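Local coordinates for ATP phosphoribosyltransferase regulatory subunit (PDB 1USY), which probably is required for the first step of histidine biosynthesis and may allow feedback regulation of ATP phosphoribosyltransferase by histidine, at residues B[184-188]-B[189-193]; B[102-105]-B[106-109]; B[55-58]-B[59-63]; B[113-116]-B[117-121]. All blocks are in the same frame, centred on the assembly; numbering follows the deposited sequence.

Contact 1. Residues B[184-188]-B[189-193]; sequences IYRRS and PEHLK. With HIS (histidine), chain M.
The imidazole of His-191 has the CB methylene of Arg-186 over one face in a CH-pi contact, though its closeness is doubtful in the model, while the carbonyl oxygen of Ser-188 sits at its edge. Arg-186 bends at chi2 and chi3, which carries NH1 round to 3.6 Å from His-191 NE2, with the guanidinium plane turned 68° from the ring. At the edge, His-191 ND1 donates to Ser-188 O at 3.2 Å, a bond lying close to the ring plane. The backbone of His-191 uses the same acceptor, its N standing 2.9 Å from Ser-188 O. Both donors approach from one face of the carbonyl, and this double grip should fix the ring's rotation. The backbone bond forms the 3-10 turn 189-191 that follows the end of helix 174-185. At the start of the turn Ser-188 OG donates to Glu-190 OE2 at 2.7 Å, meeting it from above the carboxylate plane, and Glu-190 OE1 is taken by Gln-213. Arg-187 makes salt bridges with Glu-222, Glu-128 and Asp-224. Just before the turn, Ile-184 CG2 covers a face of the Tyr-185 ring, and these two residues join Lys-157, Leu-159 and Ile-180 round a bound histidine. Ile-184 brings CD1 to the ligand's CA, and Tyr-185 OH lies 3.8 Å from its NE2.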
loop_
_atom_site.group_PDB
_atom_site.type_symbol
_atom_site.label_atom_id
_atom_site.label_comp_id
_atom_site.label_asym_id
_atom_site.label_seq_id
_atom_site.Cartn_x
_atom_site.Cartn_y
_atom_site.Cartn_z
ATOM N N ILE B 184 -26.475 -33.367 -21.519
ATOM C CA ILE B 184 -27.843 -32.939 -21.265
ATOM C C ILE B 184 -28.812 -34.097 -21.022
ATOM O O ILE B 184 -29.577 -34.066 -20.050
ATOM C CB ILE B 184 -28.421 -31.994 -22.373
ATOM C CG1 ILE B 184 -27.684 -30.650 -22.400
ATOM C CG2 ILE B 184 -29.892 -31.649 -22.059
ATOM C CD1 ILE B 184 -27.265 -30.246 -23.765
ATOM N N TYR B 185 -28.793 -35.088 -21.919
ATOM C CA TYR B 185 -29.837 -36.119 -21.986
ATOM C C TYR B 185 -29.485 -37.499 -21.467
ATOM O O TYR B 185 -30.404 -38.245 -21.135
ATOM C CB TYR B 185 -30.289 -36.308 -23.413
ATOM C CG TYR B 185 -31.024 -35.128 -23.967
ATOM C CD1 TYR B 185 -30.433 -34.332 -24.978
ATOM C CD2 TYR B 185 -32.292 -34.781 -23.482
ATOM C CE1 TYR B 185 -31.110 -33.214 -25.511
ATOM C CE2 TYR B 185 -32.986 -33.683 -24.003
ATOM C CZ TYR B 185 -32.399 -32.914 -25.032
ATOM O OH TYR B 185 -33.058 -31.822 -25.550
ATOM N N ARG B 186 -28.190 -37.850 -21.428
ATOM C CA ARG B 186 -27.785 -39.183 -20.965
ATOM C C ARG B 186 -26.643 -39.170 -19.961
ATOM O O ARG B 186 -25.581 -39.777 -20.185
ATOM C CB ARG B 186 -27.462 -40.161 -22.121
ATOM C CG ARG B 186 -27.685 -39.715 -23.551
ATOM C CD ARG B 186 -28.224 -40.822 -24.463
ATOM N NE ARG B 186 -29.665 -40.649 -24.562
ATOM C CZ ARG B 186 -30.619 -41.594 -24.654
ATOM N NH1 ARG B 186 -30.370 -42.929 -24.698
ATOM N NH2 ARG B 186 -31.864 -41.161 -24.726
ATOM N N ARG B 187 -26.906 -38.518 -18.835
ATOM C CA ARG B 187 -25.939 -38.279 -17.772
ATOM C C ARG B 187 -25.853 -39.439 -16.775
ATOM O O ARG B 187 -24.990 -39.473 -15.901
ATOM C CB ARG B 187 -26.296 -36.966 -17.030
ATOM C CG ARG B 187 -26.494 -35.783 -17.941
ATOM C CD ARG B 187 -27.118 -34.563 -17.270
ATOM N NE ARG B 187 -26.648 -34.338 -15.916
ATOM C CZ ARG B 187 -25.638 -33.540 -15.595
ATOM N NH1 ARG B 187 -24.948 -32.910 -16.557
ATOM N NH2 ARG B 187 -25.293 -33.393 -14.314
ATOM N N SER B 188 -26.774 -40.366 -16.897
ATOM C CA SER B 188 -26.748 -41.603 -16.135
ATOM C C SER B 188 -25.471 -42.421 -16.444
ATOM O O SER B 188 -25.134 -42.611 -17.622
ATOM C CB SER B 188 -27.987 -42.427 -16.521
ATOM O OG SER B 188 -28.648 -42.863 -15.360
ATOM N N PRO B 189 -24.785 -42.940 -15.410
ATOM C CA PRO B 189 -23.539 -43.704 -15.600
ATOM C C PRO B 189 -23.743 -44.901 -16.519
ATOM O O PRO B 189 -22.804 -45.396 -17.161
ATOM C CB PRO B 189 -23.199 -44.197 -14.188
ATOM C CG PRO B 189 -23.888 -43.240 -13.267
ATOM C CD PRO B 189 -25.156 -42.830 -13.980
ATOM N N GLU B 190 -24.982 -45.358 -16.584
ATOM C CA GLU B 190 -25.318 -46.546 -17.333
ATOM C C GLU B 190 -24.936 -46.329 -18.789
ATOM O O GLU B 190 -24.548 -47.275 -19.468
ATOM C CB GLU B 190 -26.801 -46.889 -17.127
ATOM C CG GLU B 190 -27.149 -47.324 -15.675
ATOM C CD GLU B 190 -27.192 -46.182 -14.627
ATOM O OE1 GLU B 190 -27.391 -46.467 -13.409
ATOM O OE2 GLU B 190 -27.022 -44.990 -14.990
ATOM N N HIS B 191 -24.963 -45.067 -19.230
ATOM C CA HIS B 191 -24.677 -44.722 -20.633
ATOM C C HIS B 191 -23.197 -44.769 -20.937
ATOM O O HIS B 191 -22.807 -44.636 -22.095
ATOM C CB HIS B 191 -25.177 -43.321 -21.007
ATOM C CG HIS B 191 -26.670 -43.166 -20.995
ATOM N ND1 HIS B 191 -27.357 -42.675 -19.898
ATOM C CD2 HIS B 191 -27.601 -43.391 -21.959
ATOM C CE1 HIS B 191 -28.648 -42.626 -20.186
ATOM N NE2 HIS B 191 -28.821 -43.049 -21.429
ATOM N N LEU B 192 -22.367 -44.923 -19.905
ATOM C CA LEU B 192 -20.904 -44.898 -20.100
ATOM C C LEU B 192 -20.368 -45.928 -21.119
ATOM O O LEU B 192 -19.314 -45.717 -21.697
ATOM C CB LEU B 192 -20.151 -45.045 -18.782
ATOM C CG LEU B 192 -20.058 -43.853 -17.847
ATOM C CD1 LEU B 192 -19.753 -44.366 -16.438
ATOM C CD2 LEU B 192 -18.977 -42.868 -18.317
ATOM N N LYS B 193 -21.089 -47.023 -21.332
ATOM C CA LYS B 193 -20.706 -48.019 -22.350
ATOM C C LYS B 193 -21.079 -47.591 -23.797
ATOM O O LYS B 193 -20.369 -47.909 -24.750
ATOM C CB LYS B 193 -21.322 -49.371 -22.024
ATOM C CG LYS B 193 -20.679 -50.071 -20.870
ATOM C CD LYS B 193 -20.845 -51.585 -21.023
ATOM C CE LYS B 193 -19.499 -52.300 -21.272
ATOM N NZ LYS B 193 -19.405 -53.636 -20.587
HETATM C CA HIS M . -28.067 -27.176 -23.784
HETATM C C HIS M . -27.190 -27.014 -25.031
HETATM C CB HIS M . -29.488 -26.592 -24.009
HETATM C CG HIS M . -30.325 -27.361 -24.989
HETATM N ND1 HIS M . -29.787 -28.136 -25.997
HETATM C CD2 HIS M . -31.669 -27.462 -25.122
HETATM C CE1 HIS M . -30.761 -28.690 -26.694
HETATM N NE2 HIS M . -31.913 -28.298 -26.181
#

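Contact 2. Residues B[102-105]-B[106-109]; sequences SLDD and SLEV
Leu-107 leans back over the preceding turn of its helix onto Leu-103. Its CB lies 3.7 Å from Leu-103 O and about as far from Asp-104 O, so the side chain starts out over two backbone carbonyls. With CG anti to the carbonyl carbon (chi1 -53°), the branch point turns back along the helix, lies over Leu-103 O as well, and meets the Leu-103 methyl CD2 at 3.8 Å. Beyond it the two methyls part: Leu-107 CD2 stays beside Leu-103 CD2 at 4.0 Å, whereas Leu-107 CD1 lies between Leu-103 O and Asp-104 OD1. The same pair is joined through the main chain, where Leu-107 N donates to Leu-103 O at 2.8 Å, nearly straight at 167°. Glu-108 N reaches Asp-104 O at 3.2 Å, from above the carbonyl plane. The polar ends have partners outside these two turns: Ser-106 OG bonds Glu-255, Glu-108 OE2 pairs with Lys-72, and Asp-105 OD2 takes the backbone N of Asn-101. The two leucines instead touch Ser-207 of helix 199-215. This is i to i+4 side-chain packing on the apolar side of an amphipathic helix, here helix 103-120 of a class-II aminoacyl-tRNA synthetase fold.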
loop_
_atom_site.group_PDB
_atom_site.type_symbol
_atom_site.label_atom_id
_atom_site.label_comp_id
_atom_site.label_asym_id
_atom_site.label_seq_id
_atom_site.Cartn_x
_atom_site.Cartn_y
_atom_site.Cartn_z
ATOM N N SER B 102 -3.465 -44.376 -6.263
ATOM C CA SER B 102 -4.418 -45.158 -7.016
ATOM C C SER B 102 -5.767 -44.439 -7.055
ATOM O O SER B 102 -5.982 -43.460 -6.339
ATOM C CB SER B 102 -4.572 -46.538 -6.375
ATOM O OG SER B 102 -4.682 -46.415 -4.963
ATOM N N LEU B 103 -6.674 -44.935 -7.893
ATOM C CA LEU B 103 -8.046 -44.455 -7.899
ATOM C C LEU B 103 -8.648 -44.550 -6.492
ATOM O O LEU B 103 -9.403 -43.650 -6.076
ATOM C CB LEU B 103 -8.887 -45.272 -8.882
ATOM C CG LEU B 103 -9.923 -44.569 -9.760
ATOM C CD1 LEU B 103 -10.924 -45.627 -10.180
ATOM C CD2 LEU B 103 -10.605 -43.413 -9.060
ATOM N N ASP B 104 -8.307 -45.636 -5.778
ATOM C CA ASP B 104 -8.793 -45.877 -4.422
ATOM C C ASP B 104 -8.581 -44.681 -3.495
ATOM O O ASP B 104 -9.393 -44.438 -2.580
ATOM C CB ASP B 104 -8.144 -47.105 -3.836
ATOM C CG ASP B 104 -8.732 -48.388 -4.379
ATOM O OD1 ASP B 104 -9.397 -48.314 -5.425
ATOM O OD2 ASP B 104 -8.579 -49.510 -3.835
ATOM N N ASP B 105 -7.516 -43.914 -3.758
ATOM C CA ASP B 105 -7.231 -42.682 -3.011
ATOM C C ASP B 105 -8.201 -41.562 -3.341
ATOM O O ASP B 105 -8.635 -40.847 -2.435
ATOM C CB ASP B 105 -5.804 -42.228 -3.243
ATOM C CG ASP B 105 -4.832 -43.024 -2.438
ATOM O OD1 ASP B 105 -5.072 -43.187 -1.228
ATOM O OD2 ASP B 105 -3.816 -43.548 -2.920
ATOM N N SER B 106 -8.548 -41.433 -4.628
ATOM C CA SER B 106 -9.500 -40.435 -5.081
ATOM C C SER B 106 -10.860 -40.796 -4.560
ATOM O O SER B 106 -11.598 -39.919 -4.113
ATOM C CB SER B 106 -9.563 -40.349 -6.605
ATOM O OG SER B 106 -8.297 -40.142 -7.171
ATOM N N LEU B 107 -11.203 -42.081 -4.628
ATOM C CA LEU B 107 -12.495 -42.544 -4.091
ATOM C C LEU B 107 -12.730 -42.257 -2.598
ATOM O O LEU B 107 -13.824 -41.863 -2.223
ATOM C CB LEU B 107 -12.735 -44.012 -4.411
ATOM C CG LEU B 107 -12.584 -44.355 -5.906
ATOM C CD1 LEU B 107 -12.328 -45.863 -6.120
ATOM C CD2 LEU B 107 -13.786 -43.866 -6.711
ATOM N N GLU B 108 -11.692 -42.417 -1.774
ATOM C CA GLU B 108 -11.731 -42.086 -0.357
ATOM C C GLU B 108 -12.039 -40.601 -0.141
ATOM O O GLU B 108 -12.882 -40.251 0.698
ATOM C CB GLU B 108 -10.415 -42.493 0.312
ATOM C CG GLU B 108 -10.207 -41.925 1.706
ATOM C CD GLU B 108 -9.379 -42.831 2.591
ATOM O OE1 GLU B 108 -9.900 -43.885 3.023
ATOM O OE2 GLU B 108 -8.214 -42.489 2.871
ATOM N N VAL B 109 -11.379 -39.729 -0.901
ATOM C CA VAL B 109 -11.726 -38.300 -0.866
ATOM C C VAL B 109 -13.195 -38.117 -1.221
ATOM O O VAL B 109 -13.957 -37.579 -0.434
ATOM C CB VAL B 109 -10.840 -37.441 -1.788
ATOM C CG1 VAL B 109 -11.357 -35.969 -1.817
ATOM C CG2 VAL B 109 -9.364 -37.534 -1.351
#

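Contact 3. Residues B[55-58]-B[59-63]; sequences TKTV and LNHRK
From Thr-55 to Arg-62 the backbone follows the alpha-helical i to i+4 pattern, with Leu-59 N bonded to Thr-55 O at 2.9 Å, Asn-60 N to Lys-56 O at 3.1 Å, Arg-62 N to Val-58 O at 3.2 Å, and a weak bond from His-61 N to Thr-57 O. Leu-59 lies back over the first of these carbonyls, its CD1 methyl coming within 3.4 Å of Thr-55 O. His-61 turns its ring toward the preceding turn, where CD2 stands 3.3 Å from Thr-57 O, approached obliquely. The two ring nitrogens face other partners: NE2 bonds Glu-30, and ND1 makes a weak bond to Asp-2 of the second subunit, whose Met-1 also packs on Val-58 and His-61. Helix 54-63 thus lies between the second subunit and the core sheet of this class-II synthetase fold, with Val-58 resting on Ile-71 and Val-73 of strand 71-83. Arg-62 runs on to salt bridges with Asp-68 and Glu-261. In Asn-60 a chi1 of -81° puts the amide beside the backbone N, and its turn at chi2 (-37°) points OD1 at Lys-63 NZ, from which it accepts a hydrogen bond at 3.2 Å. The other end of the Asn-60 amide, ND2, is 3.7 Å from Lys-56 O. Lys-63 reaches the oxygen through a bend at chi3, folding its ammonium back along the helix. A leucine in place of Asn-60 would probably leave the Lys-63 ammonium without this acceptor and let its chain swing freely into solvent.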
loop_
_atom_site.group_PDB
_atom_site.type_symbol
_atom_site.label_atom_id
_atom_site.label_comp_id
_atom_site.label_asym_id
_atom_site.label_seq_id
_atom_site.Cartn_x
_atom_site.Cartn_y
_atom_site.Cartn_z
ATOM N N THR B 55 -5.406 -26.084 -2.197
ATOM C CA THR B 55 -4.457 -27.071 -2.705
ATOM C C THR B 55 -3.158 -26.371 -3.034
ATOM O O THR B 55 -2.105 -26.902 -2.757
ATOM C CB THR B 55 -5.011 -27.903 -3.884
ATOM O OG1 THR B 55 -4.955 -27.119 -5.063
ATOM C CG2 THR B 55 -6.508 -28.142 -3.713
ATOM N N LYS B 56 -3.243 -25.150 -3.552
ATOM C CA LYS B 56 -2.062 -24.341 -3.830
ATOM C C LYS B 56 -1.314 -24.088 -2.517
ATOM O O LYS B 56 -0.111 -24.265 -2.439
ATOM C CB LYS B 56 -2.477 -23.028 -4.498
ATOM C CG LYS B 56 -1.384 -22.294 -5.294
ATOM C CD LYS B 56 -1.996 -21.335 -6.347
ATOM C CE LYS B 56 -1.482 -21.586 -7.782
ATOM N NZ LYS B 56 -2.550 -21.311 -8.802
ATOM N N THR B 57 -2.056 -23.736 -1.474
ATOM C CA THR B 57 -1.495 -23.544 -0.140
ATOM C C THR B 57 -0.896 -24.805 0.478
ATOM O O THR B 57 0.191 -24.770 1.010
ATOM C CB THR B 57 -2.576 -22.983 0.790
ATOM O OG1 THR B 57 -2.762 -21.596 0.494
ATOM C CG2 THR B 57 -2.104 -23.009 2.239
ATOM N N VAL B 58 -1.619 -25.909 0.449
ATOM C CA VAL B 58 -1.127 -27.107 1.089
ATOM C C VAL B 58 0.131 -27.507 0.341
ATOM O O VAL B 58 1.100 -27.966 0.934
ATOM C CB VAL B 58 -2.205 -28.206 1.101
ATOM C CG1 VAL B 58 -1.628 -29.562 1.461
ATOM C CG2 VAL B 58 -3.357 -27.824 2.067
ATOM N N LEU B 59 0.145 -27.243 -0.961
ATOM C CA LEU B 59 1.268 -27.626 -1.811
ATOM C C LEU B 59 2.556 -26.847 -1.616
ATOM O O LEU B 59 3.622 -27.434 -1.755
ATOM C CB LEU B 59 0.880 -27.618 -3.282
ATOM C CG LEU B 59 0.638 -29.039 -3.786
ATOM C CD1 LEU B 59 -0.405 -29.022 -4.858
ATOM C CD2 LEU B 59 1.944 -29.600 -4.314
ATOM N N ASN B 60 2.465 -25.549 -1.316
ATOM C CA ASN B 60 3.643 -24.782 -0.931
ATOM C C ASN B 60 4.246 -25.290 0.369
ATOM O O ASN B 60 5.446 -25.489 0.450
ATOM C CB ASN B 60 3.339 -23.284 -0.803
ATOM C CG ASN B 60 3.332 -22.564 -2.141
ATOM O OD1 ASN B 60 4.133 -22.865 -3.049
ATOM N ND2 ASN B 60 2.417 -21.604 -2.278
ATOM N N HIS B 61 3.401 -25.520 1.372
ATOM C CA HIS B 61 3.848 -25.978 2.692
ATOM C C HIS B 61 4.474 -27.363 2.742
ATOM O O HIS B 61 5.205 -27.677 3.666
ATOM C CB HIS B 61 2.698 -25.902 3.675
ATOM C CG HIS B 61 2.329 -24.499 4.031
ATOM N ND1 HIS B 61 2.121 -24.091 5.328
ATOM C CD2 HIS B 61 2.145 -23.403 3.258
ATOM C CE1 HIS B 61 1.815 -22.805 5.338
ATOM N NE2 HIS B 61 1.816 -22.367 4.094
ATOM N N ARG B 62 4.145 -28.194 1.759
ATOM C CA ARG B 62 4.807 -29.464 1.511
ATOM C C ARG B 62 6.262 -29.232 1.064
ATOM O O ARG B 62 7.176 -29.919 1.532
ATOM C CB ARG B 62 4.019 -30.228 0.437
ATOM C CG ARG B 62 4.423 -31.681 0.239
ATOM C CD ARG B 62 3.659 -32.416 -0.874
ATOM N NE ARG B 62 4.622 -32.985 -1.810
ATOM C CZ ARG B 62 4.866 -34.284 -1.976
ATOM N NH1 ARG B 62 4.198 -35.210 -1.300
ATOM N NH2 ARG B 62 5.788 -34.665 -2.849
ATOM N N LYS B 63 6.471 -28.241 0.183
ATOM C CA LYS B 63 7.789 -27.930 -0.423
ATOM C C LYS B 63 8.789 -27.290 0.548
ATOM O O LYS B 63 10.004 -27.270 0.286
ATOM C CB LYS B 63 7.617 -27.019 -1.649
ATOM C CG LYS B 63 7.161 -27.739 -2.914
ATOM C CD LYS B 63 6.995 -26.763 -4.081
ATOM C CE LYS B 63 5.676 -25.974 -3.991
ATOM N NZ LYS B 63 5.475 -24.953 -5.074
#

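Contact 4. Residues B[113-116]-B[117-121]; sequences IVES and ASEFF
Glu-115 and Glu-119 present their carboxylates one helical turn apart, and Lys-15 of helix 6-16 bridges them, its NZ forming salt bridges with OE2 of the first and OE1 of the second. Glu-115 OE2 and Glu-119 OE1 are 4.4 Å apart, so the shared ammonium is likely to offset their mutual repulsion. The setting is the last turns of helix 103-120 in the class-II synthetase fold. In the backbone, Ser-118 N donates to Val-114 O at 2.8 Å and 168°, and Ala-117 N to Ile-113 O at 2.8 Å. Ser-118 OG sits between its own backbone N and carbonyl carbon (chi1 62°), which directs it back at the helix, 3.1 Å from Glu-115 O and 3.2 Å from Val-114 O; its single proton could serve either. Ser-116 OG is bonded to Ile-112 O. Ile-113, Val-114 and Ala-117 lie on Ile-241 of the central sheet, whereas Phe-120 touches Ser-11 of helix 6-16. The closeness of the Phe-120 ring to the Ser-116 carbonyl is doubtful in the model, and the contact rests more safely on the Ser-116 CB. Replacing Phe-120 by an alanine would probably open a gap beside Ser-116 and strip Ser-11 of its aromatic neighbour. Between the side chains, Phe-120 CE1 lies 3.6 Å from Ser-116 CB.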
loop_
_atom_site.group_PDB
_atom_site.type_symbol
_atom_site.label_atom_id
_atom_site.label_comp_id
_atom_site.label_asym_id
_atom_site.label_seq_id
_atom_site.Cartn_x
_atom_site.Cartn_y
_atom_site.Cartn_z
ATOM N N ILE B 113 -16.284 -36.232 1.023
ATOM C CA ILE B 113 -16.914 -35.000 0.555
ATOM C C ILE B 113 -18.400 -35.267 0.264
ATOM O O ILE B 113 -19.264 -34.538 0.734
ATOM C CB ILE B 113 -16.200 -34.389 -0.707
ATOM C CG1 ILE B 113 -14.800 -33.820 -0.432
ATOM C CG2 ILE B 113 -17.033 -33.253 -1.297
ATOM C CD1 ILE B 113 -14.449 -33.587 0.955
ATOM N N VAL B 114 -18.693 -36.317 -0.502
ATOM C CA VAL B 114 -20.082 -36.645 -0.838
ATOM C C VAL B 114 -20.877 -36.931 0.435
ATOM O O VAL B 114 -21.964 -36.352 0.630
ATOM C CB VAL B 114 -20.197 -37.867 -1.817
ATOM C CG1 VAL B 114 -21.631 -38.423 -1.893
ATOM C CG2 VAL B 114 -19.677 -37.516 -3.207
ATOM N N GLU B 115 -20.368 -37.828 1.289
ATOM C CA GLU B 115 -21.090 -38.162 2.526
ATOM C C GLU B 115 -21.332 -36.902 3.353
ATOM O O GLU B 115 -22.446 -36.720 3.911
ATOM C CB GLU B 115 -20.353 -39.180 3.376
ATOM C CG GLU B 115 -21.055 -39.470 4.687
ATOM C CD GLU B 115 -20.283 -40.413 5.567
ATOM O OE1 GLU B 115 -19.381 -41.096 5.065
ATOM O OE2 GLU B 115 -20.582 -40.488 6.776
ATOM N N SER B 116 -20.308 -36.041 3.408
ATOM C CA SER B 116 -20.426 -34.761 4.094
ATOM C C SER B 116 -21.488 -33.876 3.471
ATOM O O SER B 116 -22.241 -33.208 4.181
ATOM C CB SER B 116 -19.092 -34.013 4.118
ATOM O OG SER B 116 -18.161 -34.754 4.885
ATOM N N ALA B 117 -21.555 -33.866 2.147
ATOM C CA ALA B 117 -22.483 -32.960 1.468
ATOM C C ALA B 117 -23.932 -33.434 1.617
ATOM O O ALA B 117 -24.845 -32.648 1.872
ATOM C CB ALA B 117 -22.093 -32.743 -0.012
ATOM N N SER B 118 -24.132 -34.733 1.508
ATOM C CA SER B 118 -25.467 -35.261 1.654
ATOM C C SER B 118 -25.976 -35.163 3.098
ATOM O O SER B 118 -27.169 -35.312 3.344
ATOM C CB SER B 118 -25.545 -36.683 1.120
ATOM O OG SER B 118 -24.688 -37.510 1.854
ATOM N N GLU B 119 -25.097 -34.878 4.049
ATOM C CA GLU B 119 -25.539 -34.700 5.435
ATOM C C GLU B 119 -25.512 -33.221 5.886
ATOM O O GLU B 119 -26.217 -32.836 6.806
ATOM C CB GLU B 119 -24.784 -35.644 6.392
ATOM C CG GLU B 119 -23.584 -35.030 7.115
ATOM C CD GLU B 119 -23.106 -35.809 8.352
ATOM O OE1 GLU B 119 -22.814 -37.029 8.211
ATOM O OE2 GLU B 119 -23.008 -35.195 9.464
ATOM N N PHE B 120 -24.746 -32.386 5.196
ATOM C CA PHE B 120 -24.719 -30.958 5.515
ATOM C C PHE B 120 -25.810 -30.140 4.832
ATOM O O PHE B 120 -26.183 -29.077 5.306
ATOM C CB PHE B 120 -23.342 -30.347 5.214
ATOM C CG PHE B 120 -22.215 -30.960 6.010
ATOM C CD1 PHE B 120 -20.896 -30.691 5.668
ATOM C CD2 PHE B 120 -22.471 -31.829 7.091
ATOM C CE1 PHE B 120 -19.837 -31.284 6.390
ATOM C CE2 PHE B 120 -21.436 -32.410 7.816
ATOM C CZ PHE B 120 -20.102 -32.139 7.464
ATOM N N PHE B 121 -26.322 -30.639 3.729
ATOM C CA PHE B 121 -27.317 -29.904 2.984
ATOM C C PHE B 121 -28.584 -30.711 2.931
ATOM O O PHE B 121 -28.543 -31.944 2.975
ATOM C CB PHE B 121 -26.798 -29.586 1.588
ATOM C CG PHE B 121 -25.568 -28.754 1.609
ATOM C CD1 PHE B 121 -24.316 -29.365 1.630
ATOM C CD2 PHE B 121 -25.649 -27.350 1.658
ATOM C CE1 PHE B 121 -23.135 -28.593 1.674
ATOM C CE2 PHE B 121 -24.462 -26.547 1.726
ATOM C CZ PHE B 121 -23.204 -27.186 1.721
#

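All four contacts are local, each formed along one continuous run of chain; they follow in series, and none closes a long loop, nests in another or crosses it. Contact 3 comes first, on helix 54-63 near the second subunit. After strands 71-83 and 86-98 the chain enters helix 103-120, which carries contact 2 near its start and contact 4 at its end, their centres about 17 Å apart; the former faces helix 199-215, the latter helix 6-16 and the sheet. Contact 1 spans the end of helix 174-185 and supplies part of the histidine pocket, beside another protein's chain. Its centre lies about 36 Å from that of contact 3, across the chain's centre.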